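Local coordinates for protein exodeoxyribonuclease 10 (Escherichia coli, PDB 4FZX) that degrades single-stranded and double-stranded DNA from the 3' end as a magnesium-dependent exonuclease of the DEDDh family, at residues C[2-7]-C[22-27]; C[74-79]-C[95-100]. All blocks are in the same frame, centred on the assembly; numbering follows the deposited sequence.

Contact 1. Residues C[2-7]-C[22-27]; sequences LRIIDT and VDVIDG. With NA (sodium ion), chain G; NA (sodium ion), chain E.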
ATOM      1  N   LEU C   2      16.056 -25.930 -14.944  1.00 20.86           N
ATOM      2  CA  LEU C   2      16.278 -25.595 -13.553  1.00 18.23           C
ATOM      3  C   LEU C   2      16.743 -26.824 -12.793  1.00 16.40           C
ATOM      4  O   LEU C   2      16.204 -27.918 -12.975  1.00 16.61           O
ATOM      5  CB  LEU C   2      14.989 -25.048 -12.958  1.00 18.34           C
ATOM      6  CG  LEU C   2      14.410 -23.940 -13.837  1.00 20.76           C
ATOM      7  CD1 LEU C   2      12.941 -24.191 -14.142  1.00 23.29           C
ATOM      8  CD2 LEU C   2      14.608 -22.602 -13.161  1.00 22.50           C
ATOM      9  N   ARG C   3      17.800 -26.666 -12.014  1.00 13.01           N
ATOM     10  CA  ARG C   3      18.301 -27.770 -11.220  1.00 12.84           C
ATOM     11  C   ARG C   3      17.804 -27.666  -9.777  1.00 11.99           C
ATOM     12  O   ARG C   3      18.097 -26.701  -9.082  1.00 10.10           O
ATOM     13  CB  ARG C   3      19.817 -27.817 -11.263  1.00 12.81           C
ATOM     14  CG  ARG C   3      20.415 -28.951 -10.480  1.00 10.65           C
ATOM     15  CD  ARG C   3      21.781 -29.280 -11.001  1.00 12.28           C
ATOM     16  NE  ARG C   3      21.689 -29.859 -12.336  1.00 10.22           N
ATOM     17  CZ  ARG C   3      22.719 -30.024 -13.157  1.00 14.32           C
ATOM     18  NH1 ARG C   3      23.943 -29.639 -12.792  1.00 12.76           N
ATOM     19  NH2 ARG C   3      22.528 -30.600 -14.340  1.00 13.45           N
ATOM     20  N   ILE C   4      16.972 -28.620  -9.379  1.00 10.53           N
ATOM     21  CA  ILE C   4      16.458 -28.652  -8.028  1.00 12.12           C
ATOM     22  C   ILE C   4      17.484 -29.358  -7.167  1.00 12.45           C
ATOM     23  O   ILE C   4      18.009 -30.392  -7.567  1.00 12.71           O
ATOM     24  CB  ILE C   4      15.095 -29.409  -7.946  1.00 12.71           C
ATOM     25  CG1 ILE C   4      13.988 -28.596  -8.620  1.00 12.11           C
ATOM     26  CG2 ILE C   4      14.734 -29.726  -6.480  1.00 11.75           C
ATOM     27  CD1 ILE C   4      14.251 -28.307 -10.104  1.00 14.84           C
ATOM     28  N   ILE C   5      17.814 -28.749  -6.027  1.00 13.19           N
ATOM     29  CA  ILE C   5      18.835 -29.258  -5.109  1.00 14.26           C
ATOM     30  C   ILE C   5      18.211 -29.510  -3.737  1.00 13.82           C
ATOM     31  O   ILE C   5      17.415 -28.705  -3.251  1.00 11.31           O
ATOM     32  CB  ILE C   5      19.993 -28.224  -4.903  1.00 16.55           C
ATOM     33  CG1 ILE C   5      20.921 -28.197  -6.105  1.00 20.11           C
ATOM     34  CG2 ILE C   5      20.845 -28.605  -3.672  1.00 17.24           C
ATOM     35  CD1 ILE C   5      22.212 -28.960  -5.869  1.00 24.22           C
ATOM     36  N   ASP C   6      18.632 -30.590  -3.085  1.00 14.23           N
ATOM     37  CA  ASP C   6      18.355 -30.775  -1.667  1.00 14.48           C
ATOM     38  C   ASP C   6      19.553 -31.362  -0.939  1.00 15.04           C
ATOM     39  O   ASP C   6      20.308 -32.158  -1.498  1.00 14.54           O
ATOM     40  CB  ASP C   6      17.118 -31.654  -1.446  1.00 14.10           C
ATOM     41  CG  ASP C   6      16.719 -31.751   0.030  1.00 15.64           C
ATOM     42  OD1 ASP C   6      16.150 -30.783   0.569  1.00 17.85           O
ATOM     43  OD2 ASP C   6      16.961 -32.801   0.652  1.00 17.24           O
ATOM     44  N   THR C   7      19.645 -31.026   0.344  1.00 14.28           N
ATOM     45  CA  THR C   7      20.779 -31.359   1.188  1.00 15.07           C
ATOM     46  C   THR C   7      20.231 -31.815   2.552  1.00 12.72           C
ATOM     47  O   THR C   7      19.483 -31.099   3.184  1.00 13.28           O
ATOM     48  CB  THR C   7      21.646 -30.087   1.428  1.00 15.73           C
ATOM     49  OG1 THR C   7      22.254 -29.681   0.196  1.00 21.10           O
ATOM     50  CG2 THR C   7      22.712 -30.358   2.421  1.00 19.32           C
ATOM     51  N   VAL C  22      17.472 -32.946  -9.151  1.00 12.62           N
ATOM     52  CA  VAL C  22      16.860 -33.301 -10.418  1.00 11.54           C
ATOM     53  C   VAL C  22      16.792 -32.058 -11.291  1.00 12.38           C
ATOM     54  O   VAL C  22      16.908 -30.925 -10.796  1.00 11.66           O
ATOM     55  CB  VAL C  22      15.444 -33.854 -10.218  1.00 11.82           C
ATOM     56  CG1 VAL C  22      15.497 -35.245  -9.605  1.00  9.16           C
ATOM     57  CG2 VAL C  22      14.622 -32.900  -9.343  1.00 11.18           C
ATOM     58  N   ASP C  23      16.603 -32.257 -12.589  1.00 12.28           N
ATOM     59  CA  ASP C  23      16.452 -31.123 -13.487  1.00 13.11           C
ATOM     60  C   ASP C  23      15.018 -31.066 -13.957  1.00 13.42           C
ATOM     61  O   ASP C  23      14.384 -32.108 -14.193  1.00 12.98           O
ATOM     62  CB  ASP C  23      17.421 -31.234 -14.681  1.00 13.47           C
ATOM     63  CG  ASP C  23      18.890 -31.190 -14.258  1.00 16.43           C
ATOM     64  OD1 ASP C  23      19.187 -30.748 -13.131  1.00 19.00           O
ATOM     65  OD2 ASP C  23      19.757 -31.647 -15.037  1.00 24.23           O
ATOM     66  N   VAL C  24      14.478 -29.857 -14.028  1.00 15.01           N
ATOM     67  CA  VAL C  24      13.182 -29.642 -14.654  1.00 16.43           C
ATOM     68  C   VAL C  24      13.385 -29.002 -16.022  1.00 18.10           C
ATOM     69  O   VAL C  24      13.985 -27.937 -16.134  1.00 19.22           O
ATOM     70  CB  VAL C  24      12.247 -28.772 -13.769  1.00 16.43           C
ATOM     71  CG1 VAL C  24      10.940 -28.466 -14.501  1.00 13.81           C
ATOM     72  CG2 VAL C  24      11.957 -29.478 -12.430  1.00 14.38           C
ATOM     73  N   ILE C  25      12.996 -29.731 -17.061  1.00 21.02           N
ATOM     74  CA  ILE C  25      13.131 -29.285 -18.452  1.00 22.68           C
ATOM     75  C   ILE C  25      11.776 -29.508 -19.125  1.00 23.64           C
ATOM     76  O   ILE C  25      11.301 -30.635 -19.192  1.00 23.23           O
ATOM     77  CB  ILE C  25      14.209 -30.126 -19.224  1.00 23.35           C
ATOM     78  CG1 ILE C  25      15.501 -30.260 -18.401  1.00 23.92           C
ATOM     79  CG2 ILE C  25      14.489 -29.517 -20.617  1.00 23.05           C
ATOM     80  CD1 ILE C  25      16.673 -30.922 -19.138  1.00 20.19           C
ATOM     81  N   ASP C  26      11.137 -28.430 -19.574  1.00 24.89           N
ATOM     82  CA  ASP C  26       9.904 -28.549 -20.349  1.00 26.56           C
ATOM     83  C   ASP C  26       8.850 -29.286 -19.546  1.00 25.77           C
ATOM     84  O   ASP C  26       8.199 -30.206 -20.045  1.00 26.22           O
ATOM     85  CB  ASP C  26      10.166 -29.272 -21.677  1.00 27.61           C
ATOM     86  CG  ASP C  26      11.057 -28.451 -22.639  1.00 35.11           C
ATOM     87  OD1 ASP C  26      11.041 -27.193 -22.565  1.00 36.10           O
ATOM     88  OD2 ASP C  26      11.771 -29.072 -23.467  1.00 38.43           O
ATOM     89  N   GLY C  27       8.726 -28.913 -18.276  1.00 24.82           N
ATOM     90  CA  GLY C  27       7.729 -29.491 -17.388  1.00 24.14           C
ATOM     91  C   GLY C  27       7.936 -30.958 -17.044  1.00 24.03           C
ATOM     92  O   GLY C  27       7.053 -31.594 -16.466  1.00 24.58           O
TER
HETATM   93 NA    NA G 201      14.992 -32.481   2.756  1.00 24.09          NA
HETATM   94 NA    NA E 101      15.857 -29.011   2.193  1.00 25.51          NA
HETATM   95  O   HOH W   1      18.012 -29.013   2.314  1.00 19.33           O
HETATM   96  O   HOH W   2      13.470 -29.640   1.679  1.00 27.69           O
HETATM   97  O   HOH W   3      15.862 -26.965   1.064  1.00 16.90           O
HETATM   98  O   HOH W   4      14.531 -33.164   5.222  1.00 34.93           O
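Arg3 and Asp23 form a non-hydrogen-bonded pair in the antiparallel hairpin of strands 2-9 and 16-25, part of the RNase H-like sheet of this DEDDh exonuclease. Their side chains run side by side and form a two-pronged salt bridge. Arg3 NE meets Asp23 OD1 at 2.8 Å. Arg3 NH2 meets Asp23 OD2 at 3.0 Å, and both oxygens are met on the syn side. The guanidinium and carboxylate planes are nearly coplanar, 15° apart. Arg3 CG stands anti to the backbone N (chi1 -179°), and the bend at chi3 (-68°) brings NE beside Asp23 OD1. Both groups are buried, so further partners matter: Asn31 ND2 also binds Asp23 OD2, and the carbonyl of Tyr71 accepts from Arg3 NH1. An alanine in place of Arg3 would probably leave the buried carboxylate of Asp23 without its counter-charge.

Backbone bonds set the register. Leu2 and Val24 form a hydrogen-bonded pair, N and O each way, and Ile4 N donates to Val22 O at 2.7 Å. Branched aliphatic residues suit the opposite face, where Ile4 CB rests on Val22 CG2 at 3.8 Å and helix 136-154 packs against Leu2 and Val22.

Farther along strand 2-9, Asp6 joins Glu8 and Asp139 in the metal site. Its carboxylate spans two sodium ions. Asp6 OD1 binds the sodium of chain E at 2.4 Å. Asp6 OD2 binds the sodium of chain G at 2.9 Å.

Contact 2. Residues C[74-79]-C[95-100]; sequences SEWYVA and EWICTM. With nucleotides of chain A.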
ATOM      1  N   SER C  74      24.569 -25.606 -14.172  1.00 16.83           N
ATOM      2  CA  SER C  74      23.232 -25.029 -14.314  1.00 15.34           C
ATOM      3  C   SER C  74      23.271 -23.518 -14.091  1.00 15.78           C
ATOM      4  O   SER C  74      24.022 -23.024 -13.239  1.00 16.02           O
ATOM      5  CB  SER C  74      22.275 -25.686 -13.308  1.00 15.97           C
ATOM      6  OG  SER C  74      20.910 -25.360 -13.560  1.00 15.71           O
ATOM      7  N   GLU C  75      22.422 -22.786 -14.802  1.00 15.07           N
ATOM      8  CA  GLU C  75      22.243 -21.356 -14.531  1.00 17.13           C
ATOM      9  C   GLU C  75      21.363 -21.095 -13.290  1.00 15.91           C
ATOM     10  O   GLU C  75      21.495 -20.054 -12.615  1.00 13.46           O
ATOM     11  CB  GLU C  75      21.650 -20.660 -15.761  1.00 18.87           C
ATOM     12  CG  GLU C  75      22.465 -20.887 -17.058  1.00 27.03           C
ATOM     13  CD  GLU C  75      23.777 -20.105 -17.074  1.00 36.93           C
ATOM     14  OE1 GLU C  75      24.821 -20.643 -16.623  1.00 37.41           O
ATOM     15  OE2 GLU C  75      23.758 -18.942 -17.522  1.00 42.85           O
ATOM     16  N   TRP C  76      20.493 -22.059 -12.988  1.00 14.69           N
ATOM     17  CA  TRP C  76      19.470 -21.909 -11.961  1.00 15.09           C
ATOM     18  C   TRP C  76      19.500 -23.072 -10.974  1.00 15.53           C
ATOM     19  O   TRP C  76      19.385 -24.240 -11.360  1.00 15.17           O
ATOM     20  CB  TRP C  76      18.083 -21.836 -12.601  1.00 15.25           C
ATOM     21  CG  TRP C  76      17.970 -20.816 -13.683  1.00 15.01           C
ATOM     22  CD1 TRP C  76      17.831 -21.055 -15.024  1.00 14.82           C
ATOM     23  CD2 TRP C  76      17.942 -19.394 -13.523  1.00 11.86           C
ATOM     24  NE1 TRP C  76      17.759 -19.869 -15.707  1.00 15.51           N
ATOM     25  CE2 TRP C  76      17.828 -18.832 -14.812  1.00 16.04           C
ATOM     26  CE3 TRP C  76      18.072 -18.539 -12.424  1.00 15.49           C
ATOM     27  CZ2 TRP C  76      17.790 -17.448 -15.030  1.00 14.12           C
ATOM     28  CZ3 TRP C  76      18.037 -17.163 -12.642  1.00 17.66           C
ATOM     29  CH2 TRP C  76      17.895 -16.634 -13.933  1.00 15.70           C
ATOM     30  N   TYR C  77      19.670 -22.754  -9.701  1.00 15.29           N
ATOM     31  CA  TYR C  77      19.523 -23.757  -8.654  1.00 13.81           C
ATOM     32  C   TYR C  77      18.293 -23.435  -7.836  1.00 13.75           C
ATOM     33  O   TYR C  77      18.061 -22.266  -7.480  1.00 13.11           O
ATOM     34  CB  TYR C  77      20.756 -23.785  -7.764  1.00 13.77           C
ATOM     35  CG  TYR C  77      21.950 -24.324  -8.481  1.00 12.28           C
ATOM     36  CD1 TYR C  77      22.227 -25.683  -8.467  1.00 10.13           C
ATOM     37  CD2 TYR C  77      22.742 -23.496  -9.271  1.00  8.76           C
ATOM     38  CE1 TYR C  77      23.264 -26.204  -9.217  1.00 12.78           C
ATOM     39  CE2 TYR C  77      23.788 -24.006 -10.013  1.00 13.99           C
ATOM     40  CZ  TYR C  77      24.030 -25.363 -10.002  1.00 11.83           C
ATOM     41  OH  TYR C  77      25.100 -25.869 -10.693  1.00 14.86           O
ATOM     42  N   VAL C  78      17.467 -24.451  -7.618  1.00 11.30           N
ATOM     43  CA  VAL C  78      16.173 -24.273  -6.975  1.00 10.49           C
ATOM     44  C   VAL C  78      16.180 -25.092  -5.673  1.00 11.40           C
ATOM     45  O   VAL C  78      16.627 -26.243  -5.653  1.00 11.91           O
ATOM     46  CB  VAL C  78      15.003 -24.761  -7.889  1.00  9.96           C
ATOM     47  CG1 VAL C  78      13.658 -24.549  -7.208  1.00  7.70           C
ATOM     48  CG2 VAL C  78      15.024 -24.040  -9.267  1.00  8.66           C
ATOM     49  N   ALA C  79      15.720 -24.494  -4.586  1.00  9.84           N
ATOM     50  CA  ALA C  79      15.623 -25.217  -3.335  1.00  9.66           C
ATOM     51  C   ALA C  79      14.463 -24.687  -2.536  1.00  9.94           C
ATOM     52  O   ALA C  79      14.053 -23.545  -2.723  1.00  9.61           O
ATOM     53  CB  ALA C  79      16.929 -25.111  -2.538  1.00  8.75           C
ATOM     54  N   GLU C  95      22.315 -19.041 -10.161  1.00 20.82           N
ATOM     55  CA  GLU C  95      21.462 -18.152  -9.374  1.00 21.15           C
ATOM     56  C   GLU C  95      20.402 -18.997  -8.646  1.00 18.28           C
ATOM     57  O   GLU C  95      19.965 -20.024  -9.152  1.00 15.92           O
ATOM     58  CB  GLU C  95      20.783 -17.129 -10.300  1.00 22.41           C
ATOM     59  CG  GLU C  95      20.557 -15.758  -9.679  1.00 31.95           C
ATOM     60  CD  GLU C  95      21.841 -14.930  -9.586  1.00 40.50           C
ATOM     61  OE1 GLU C  95      21.912 -14.047  -8.704  1.00 43.55           O
ATOM     62  OE2 GLU C  95      22.781 -15.176 -10.379  1.00 42.16           O
ATOM     63  N   TRP C  96      20.010 -18.565  -7.456  1.00 16.40           N
ATOM     64  CA  TRP C  96      19.123 -19.354  -6.628  1.00 14.64           C
ATOM     65  C   TRP C  96      17.671 -18.952  -6.804  1.00 14.66           C
ATOM     66  O   TRP C  96      17.339 -17.763  -6.941  1.00 14.88           O
ATOM     67  CB  TRP C  96      19.514 -19.264  -5.159  1.00 13.89           C
ATOM     68  CG  TRP C  96      20.722 -20.055  -4.815  1.00 15.55           C
ATOM     69  CD1 TRP C  96      22.014 -19.600  -4.771  1.00 14.62           C
ATOM     70  CD2 TRP C  96      20.773 -21.445  -4.452  1.00 14.79           C
ATOM     71  NE1 TRP C  96      22.858 -20.618  -4.397  1.00 15.54           N
ATOM     72  CE2 TRP C  96      22.127 -21.768  -4.225  1.00 14.41           C
ATOM     73  CE3 TRP C  96      19.805 -22.451  -4.310  1.00 15.34           C
ATOM     74  CZ2 TRP C  96      22.535 -23.044  -3.830  1.00 17.55           C
ATOM     75  CZ3 TRP C  96      20.217 -23.729  -3.950  1.00 11.11           C
ATOM     76  CH2 TRP C  96      21.563 -24.007  -3.689  1.00 15.98           C
ATOM     77  N   ILE C  97      16.807 -19.959  -6.812  1.00 13.72           N
ATOM     78  CA  ILE C  97      15.373 -19.752  -6.760  1.00 12.53           C
ATOM     79  C   ILE C  97      14.812 -20.481  -5.541  1.00 13.42           C
ATOM     80  O   ILE C  97      15.189 -21.628  -5.258  1.00 13.18           O
ATOM     81  CB  ILE C  97      14.704 -20.238  -8.044  1.00 11.15           C
ATOM     82  CG1 ILE C  97      15.031 -19.273  -9.194  1.00 12.41           C
ATOM     83  CG2 ILE C  97      13.202 -20.367  -7.861  1.00  9.36           C
ATOM     84  CD1 ILE C  97      14.794 -19.858 -10.590  1.00 11.37           C
ATOM     85  N   CYS C  98      13.994 -19.778  -4.765  1.00 12.88           N
ATOM     86  CA  CYS C  98      13.401 -20.367  -3.571  1.00 12.91           C
ATOM     87  C   CYS C  98      11.917 -20.674  -3.770  1.00 11.35           C
ATOM     88  O   CYS C  98      11.127 -19.772  -3.982  1.00 12.90           O
ATOM     89  CB  CYS C  98      13.586 -19.439  -2.376  1.00 11.30           C
ATOM     90  SG  CYS C  98      12.985 -20.159  -0.841  1.00 14.08           S
ATOM     91  N   THR C  99      11.541 -21.949  -3.719  1.00 11.33           N
ATOM     92  CA  THR C  99      10.133 -22.319  -3.877  1.00 10.54           C
ATOM     93  C   THR C  99       9.281 -21.939  -2.677  1.00 11.52           C
ATOM     94  O   THR C  99       8.061 -21.811  -2.788  1.00 13.11           O
ATOM     95  CB  THR C  99       9.935 -23.795  -4.195  1.00 11.11           C
ATOM     96  OG1 THR C  99      10.680 -24.606  -3.274  1.00  9.42           O
ATOM     97  CG2 THR C  99      10.348 -24.093  -5.630  1.00  8.04           C
HETATM   98  N   MSE C 100       9.927 -21.688  -1.549  1.00 10.93           N
HETATM   99  CA  MSE C 100       9.214 -21.232  -0.369  1.00 12.59           C
HETATM  100  C   MSE C 100       8.732 -19.807  -0.541  1.00 11.95           C
HETATM  101  O   MSE C 100       7.565 -19.498  -0.313  1.00 10.56           O
HETATM  102  CB  MSE C 100      10.094 -21.340   0.876  1.00 11.92           C
HETATM  103  CG  MSE C 100       9.337 -21.062   2.157  1.00 16.82           C
HETATM  104 SE   MSE C 100      10.538 -20.926   3.698  1.00 30.80          SE
HETATM  105  CE  MSE C 100      10.795 -22.821   3.957  1.00 24.48           C
TER
ATOM    106  P    DG A  15       6.696 -23.777   9.613  1.00 23.24           P
ATOM    107  OP1  DG A  15       5.577 -24.439   8.925  1.00 21.89           O
ATOM    108  OP2  DG A  15       7.131 -24.286  10.932  1.00 29.39           O
ATOM    109  O5'  DG A  15       7.954 -23.792   8.628  1.00 24.30           O
ATOM    110  C5'  DG A  15       7.790 -23.412   7.268  1.00 18.56           C
ATOM    111  C4'  DG A  15       9.142 -23.215   6.610  1.00 19.29           C
ATOM    112  O4'  DG A  15       9.792 -22.022   7.124  1.00 21.07           O
ATOM    113  C3'  DG A  15      10.130 -24.348   6.834  1.00 17.02           C
ATOM    114  O3'  DG A  15       9.975 -25.271   5.778  1.00 15.47           O
ATOM    115  C2'  DG A  15      11.477 -23.646   6.743  1.00 19.42           C
ATOM    116  C1'  DG A  15      11.180 -22.244   7.264  1.00 18.68           C
ATOM    117  N9   DG A  15      11.469 -22.101   8.681  1.00 19.58           N
ATOM    118  C8   DG A  15      10.779 -22.686   9.711  1.00 21.10           C
ATOM    119  N7   DG A  15      11.240 -22.347  10.888  1.00 27.10           N
ATOM    120  C5   DG A  15      12.286 -21.477  10.611  1.00 22.62           C
ATOM    121  C6   DG A  15      13.152 -20.813  11.502  1.00 29.22           C
ATOM    122  O6   DG A  15      13.129 -20.858  12.743  1.00 33.59           O
ATOM    123  N1   DG A  15      14.099 -20.033  10.828  1.00 29.49           N
ATOM    124  C2   DG A  15      14.171 -19.921   9.443  1.00 30.77           C
ATOM    125  N2   DG A  15      15.166 -19.149   8.952  1.00 25.64           N
ATOM    126  N3   DG A  15      13.353 -20.565   8.600  1.00 22.49           N
ATOM    127  C4   DG A  15      12.442 -21.313   9.259  1.00 19.24           C
TER
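The Trp96 indole receives Tyr77 CB over one face and Ala79 CB at its edge, joining the two parallel strands of the beta-alpha-beta unit 76-79, 82-88, 95-98. Tyr77 CB sits 3.9 Å from the centroid of the Trp96 six-membered ring, a CH-pi contact only 13° off the ring normal. At the rim, Ala79 CB approaches Trp96 CZ3 to 3.8 Å, and its small methyl suits a place beside so broad a ring. The phenol and indole planes are 46° apart. Glu95 O lies at the edge of the Tyr77 ring, near its plane, and Tyr77 OH is hydrogen-bonded to the carbonyl of Tyr71.

On the opposite side of the sheet the Trp76 ring has Glu75 CB over one face, while Glu95 CB comes obliquely to Trp76 CZ3 at 3.6 Å. Ile97 CD1 also approaches this ring obliquely, and helix 158-165 packs against the indole. Glu95 thus packs through its CB methylene, and its carboxylate extends away from the indole. Further along, Val78 CG2 touches Ile97 CB, and Val78 CG1 meets Thr99 CG2 at 3.7 Å, beta-branched side chains that pack where strand 95-98 passes into the helix.

Alternating backbone bonds fix the parallel pairing, among them Tyr77 N to Glu95 O and Ile97 N to Tyr77 O. A further bond reaches the start of helix 99-106, which follows Cys98 at its N-cap: Thr99 N donates to Ala79 O at 3.1 Å.

Every touching residue of contact 1 is buried, while contact 2 has a buried centre with exposed Glu75 and Glu95 at one end. Both belong to one mixed sheet, in which strands 2-9 and 76-79 are neighbours. Arg3 O to Val78 N and Ile5 N to Val78 O are probable hydrogen bonds joining them, while Leu2 CD2 packs on Trp76 CB. Contact 1 pairs two inner strands antiparallel and carries an ion pair, with the metal ligand Asp6 farther along strand 2-9, beyond the pairing. Contact 2 pairs strand 76-79 in parallel with 95-98, outermost within this chain, and relies on aromatic and aliphatic packing. Helix 136-154 touches the first, whereas helices 82-88 and 158-165 flank the second.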